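Local coordinates for actinorhodin polyketide putative beta-ketoacyl synthase 2 (Streptomyces coelicolor A3, PDB 1TQY), which probably acts as the chain length factor that partners a ketoacyl synthase in building the polyketide backbone of the antibiotic actinorhodin, at residues Q92-A96 against R253-Y259. Residues are numbered along the deposited sequence; the frame is centred on the assembly and turned at random.
Sequences QDAKA and RGRHDAY
With CG swung away from the backbone N (chi1 178°), Asp-93 approaches Tyr-259 from the opposite direction, carboxylate and ring planes 60° apart; Arg-253, likewise extended at chi1 but bent at chi3 (78°), turns its guanidinium edge to the end of helix 78-93. Tyr-259 OH donates to Asp-93 OD1 at 2.4 Å, shorter than an ordinary hydrogen bond, so the exact length is doubtful; OD1 lies near the ring plane and also accepts the backbone N-H of Val-16 on strand 11-20. The carbonyl O of Ala-94, where the helix closes in a Schellman motif at Lys-95, receives Arg-253 NH1 at 3.3 Å, nearly in the guanidinium plane, and a weak second bond from NH2 at 3.4 Å. Ala-96 CB packs on one face of this guanidinium and Arg-255 CB on the other. Arg-255 lays its own guanidinium flat over Ala-94 CA, 3.8 Å above the plane, with NH2 weakly bonded to Thr-14 O. In this thiolase-type fold the contact joins a helix C-terminus to the loop leading into strand 260-269; the positive charge of Arg-253, already paired with Glu-245 in a salt bridge through NH2, probably also complements the helix's negative end, and the Val-16 N-H probably favours an ionised Asp-93.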
ATOM      1  N   GLN B  92      -1.305 -19.187  15.932  1.00 33.38           N
ATOM      2  CA  GLN B  92      -1.281 -20.291  16.882  1.00 35.62           C
ATOM      3  C   GLN B  92       0.109 -20.508  17.474  1.00 34.51           C
ATOM      4  O   GLN B  92       0.244 -21.106  18.539  1.00 34.43           O
ATOM      5  CB  GLN B  92      -1.825 -21.577  16.253  1.00 37.72           C
ATOM      6  CG  GLN B  92      -1.092 -22.085  15.059  1.00 42.82           C
ATOM      7  CD  GLN B  92      -1.852 -23.212  14.360  1.00 46.75           C
ATOM      8  OE1 GLN B  92      -1.368 -24.348  14.266  1.00 49.68           O
ATOM      9  NE2 GLN B  92      -3.049 -22.900  13.869  1.00 46.25           N
ATOM     10  N   ASP B  93       1.140 -20.001  16.801  1.00 33.42           N
ATOM     11  CA  ASP B  93       2.507 -20.126  17.308  1.00 33.68           C
ATOM     12  C   ASP B  93       2.593 -19.237  18.552  1.00 33.15           C
ATOM     13  O   ASP B  93       3.298 -19.542  19.520  1.00 32.63           O
ATOM     14  CB  ASP B  93       3.514 -19.632  16.262  1.00 32.80           C
ATOM     15  CG  ASP B  93       4.956 -19.702  16.749  1.00 33.35           C
ATOM     16  OD1 ASP B  93       5.747 -18.818  16.355  1.00 33.76           O
ATOM     17  OD2 ASP B  93       5.313 -20.633  17.508  1.00 33.15           O
ATOM     18  N   ALA B  94       1.853 -18.137  18.508  1.00 31.08           N
ATOM     19  CA  ALA B  94       1.811 -17.183  19.604  1.00 30.11           C
ATOM     20  C   ALA B  94       0.741 -17.561  20.619  1.00 31.33           C
ATOM     21  O   ALA B  94       0.550 -16.864  21.617  1.00 29.91           O
ATOM     22  CB  ALA B  94       1.525 -15.786  19.065  1.00 28.31           C
ATOM     23  N   LYS B  95       0.032 -18.651  20.360  1.00 32.90           N
ATOM     24  CA  LYS B  95      -1.025 -19.070  21.267  1.00 36.07           C
ATOM     25  C   LYS B  95      -2.021 -17.929  21.435  1.00 36.02           C
ATOM     26  O   LYS B  95      -2.436 -17.625  22.549  1.00 36.48           O
ATOM     27  CB  LYS B  95      -0.440 -19.435  22.636  1.00 38.67           C
ATOM     28  CG  LYS B  95      -0.140 -20.907  22.824  1.00 42.84           C
ATOM     29  CD  LYS B  95       0.812 -21.420  21.766  1.00 47.06           C
ATOM     30  CE  LYS B  95       0.872 -22.939  21.798  1.00 49.46           C
ATOM     31  NZ  LYS B  95       1.230 -23.431  23.158  1.00 51.73           N
ATOM     32  N   ALA B  96      -2.385 -17.282  20.334  1.00 36.42           N
ATOM     33  CA  ALA B  96      -3.336 -16.179  20.385  1.00 37.53           C
ATOM     34  C   ALA B  96      -4.646 -16.609  19.738  1.00 38.64           C
ATOM     35  O   ALA B  96      -4.658 -17.122  18.620  1.00 39.21           O
ATOM     36  CB  ALA B  96      -2.773 -14.957  19.668  1.00 37.43           C
ATOM     37  N   ARG B 253      -1.918 -11.301  28.732  1.00 47.81           N
ATOM     38  CA  ARG B 253      -2.594 -12.320  27.935  1.00 46.81           C
ATOM     39  C   ARG B 253      -2.149 -13.715  28.376  1.00 46.21           C
ATOM     40  O   ARG B 253      -2.819 -14.709  28.101  1.00 46.58           O
ATOM     41  CB  ARG B 253      -2.260 -12.096  26.450  1.00 46.40           C
ATOM     42  CG  ARG B 253      -2.820 -13.123  25.481  1.00 45.80           C
ATOM     43  CD  ARG B 253      -2.850 -12.571  24.055  1.00 46.67           C
ATOM     44  NE  ARG B 253      -1.550 -12.576  23.394  1.00 44.30           N
ATOM     45  CZ  ARG B 253      -0.918 -13.681  23.011  1.00 44.90           C
ATOM     46  NH1 ARG B 253      -1.469 -14.862  23.229  1.00 42.44           N
ATOM     47  NH2 ARG B 253       0.261 -13.608  22.406  1.00 45.39           N
ATOM     48  N   GLY B 254      -1.018 -13.772  29.070  1.00 45.49           N
ATOM     49  CA  GLY B 254      -0.491 -15.042  29.526  1.00 45.49           C
ATOM     50  C   GLY B 254       0.631 -15.520  28.626  1.00 46.78           C
ATOM     51  O   GLY B 254       1.147 -16.630  28.787  1.00 46.40           O
ATOM     52  N   ARG B 255       0.999 -14.677  27.667  1.00 47.30           N
ATOM     53  CA  ARG B 255       2.065 -14.979  26.718  1.00 47.94           C
ATOM     54  C   ARG B 255       3.343 -14.339  27.242  1.00 49.15           C
ATOM     55  O   ARG B 255       3.584 -13.154  27.023  1.00 49.62           O
ATOM     56  CB  ARG B 255       1.717 -14.404  25.335  1.00 47.59           C
ATOM     57  CG  ARG B 255       2.770 -14.633  24.261  1.00 45.00           C
ATOM     58  CD  ARG B 255       2.923 -16.107  23.934  1.00 44.59           C
ATOM     59  NE  ARG B 255       3.940 -16.348  22.913  1.00 44.24           N
ATOM     60  CZ  ARG B 255       4.253 -17.552  22.445  1.00 45.11           C
ATOM     61  NH1 ARG B 255       3.628 -18.625  22.906  1.00 47.19           N
ATOM     62  NH2 ARG B 255       5.189 -17.689  21.516  1.00 44.09           N
ATOM     63  N   HIS B 256       4.150 -15.124  27.950  1.00 50.09           N
ATOM     64  CA  HIS B 256       5.403 -14.630  28.517  1.00 51.36           C
ATOM     65  C   HIS B 256       6.597 -15.055  27.674  1.00 51.50           C
ATOM     66  O   HIS B 256       7.744 -14.747  27.995  1.00 51.31           O
ATOM     67  CB  HIS B 256       5.595 -15.159  29.938  1.00 51.99           C
ATOM     68  CG  HIS B 256       4.438 -14.887  30.844  1.00 52.70           C
ATOM     69  ND1 HIS B 256       3.233 -15.547  30.731  1.00 53.08           N
ATOM     70  CD2 HIS B 256       4.290 -14.007  31.862  1.00 53.06           C
ATOM     71  CE1 HIS B 256       2.393 -15.086  31.640  1.00 52.84           C
ATOM     72  NE2 HIS B 256       3.009 -14.151  32.339  1.00 53.81           N
ATOM     73  N   ASP B 257       6.325 -15.771  26.595  1.00 51.07           N
ATOM     74  CA  ASP B 257       7.394 -16.228  25.734  1.00 51.17           C
ATOM     75  C   ASP B 257       7.290 -15.542  24.372  1.00 49.19           C
ATOM     76  O   ASP B 257       6.203 -15.435  23.801  1.00 49.35           O
ATOM     77  CB  ASP B 257       7.314 -17.753  25.604  1.00 54.58           C
ATOM     78  CG  ASP B 257       8.517 -18.345  24.910  1.00 58.12           C
ATOM     79  OD1 ASP B 257       9.652 -17.886  25.184  1.00 60.51           O
ATOM     80  OD2 ASP B 257       8.324 -19.289  24.105  1.00 59.30           O
ATOM     81  N   ALA B 258       8.419 -15.055  23.865  1.00 45.92           N
ATOM     82  CA  ALA B 258       8.444 -14.384  22.569  1.00 43.36           C
ATOM     83  C   ALA B 258       9.760 -14.642  21.840  1.00 40.86           C
ATOM     84  O   ALA B 258      10.651 -15.298  22.372  1.00 40.96           O
ATOM     85  CB  ALA B 258       8.214 -12.883  22.746  1.00 42.65           C
ATOM     86  N   TYR B 259       9.872 -14.131  20.619  1.00 38.61           N
ATOM     87  CA  TYR B 259      11.072 -14.317  19.812  1.00 36.04           C
ATOM     88  C   TYR B 259      12.060 -13.177  20.005  1.00 35.11           C
ATOM     89  O   TYR B 259      13.268 -13.371  19.927  1.00 35.62           O
ATOM     90  CB  TYR B 259      10.686 -14.414  18.338  1.00 33.99           C
ATOM     91  CG  TYR B 259       9.974 -15.695  17.972  1.00 34.04           C
ATOM     92  CD1 TYR B 259      10.674 -16.771  17.436  1.00 33.79           C
ATOM     93  CD2 TYR B 259       8.597 -15.833  18.160  1.00 34.07           C
ATOM     94  CE1 TYR B 259      10.021 -17.955  17.094  1.00 34.99           C
ATOM     95  CE2 TYR B 259       7.938 -17.014  17.823  1.00 34.26           C
ATOM     96  CZ  TYR B 259       8.656 -18.067  17.289  1.00 34.84           C
ATOM     97  OH  TYR B 259       8.020 -19.233  16.938  1.00 36.05           O
TER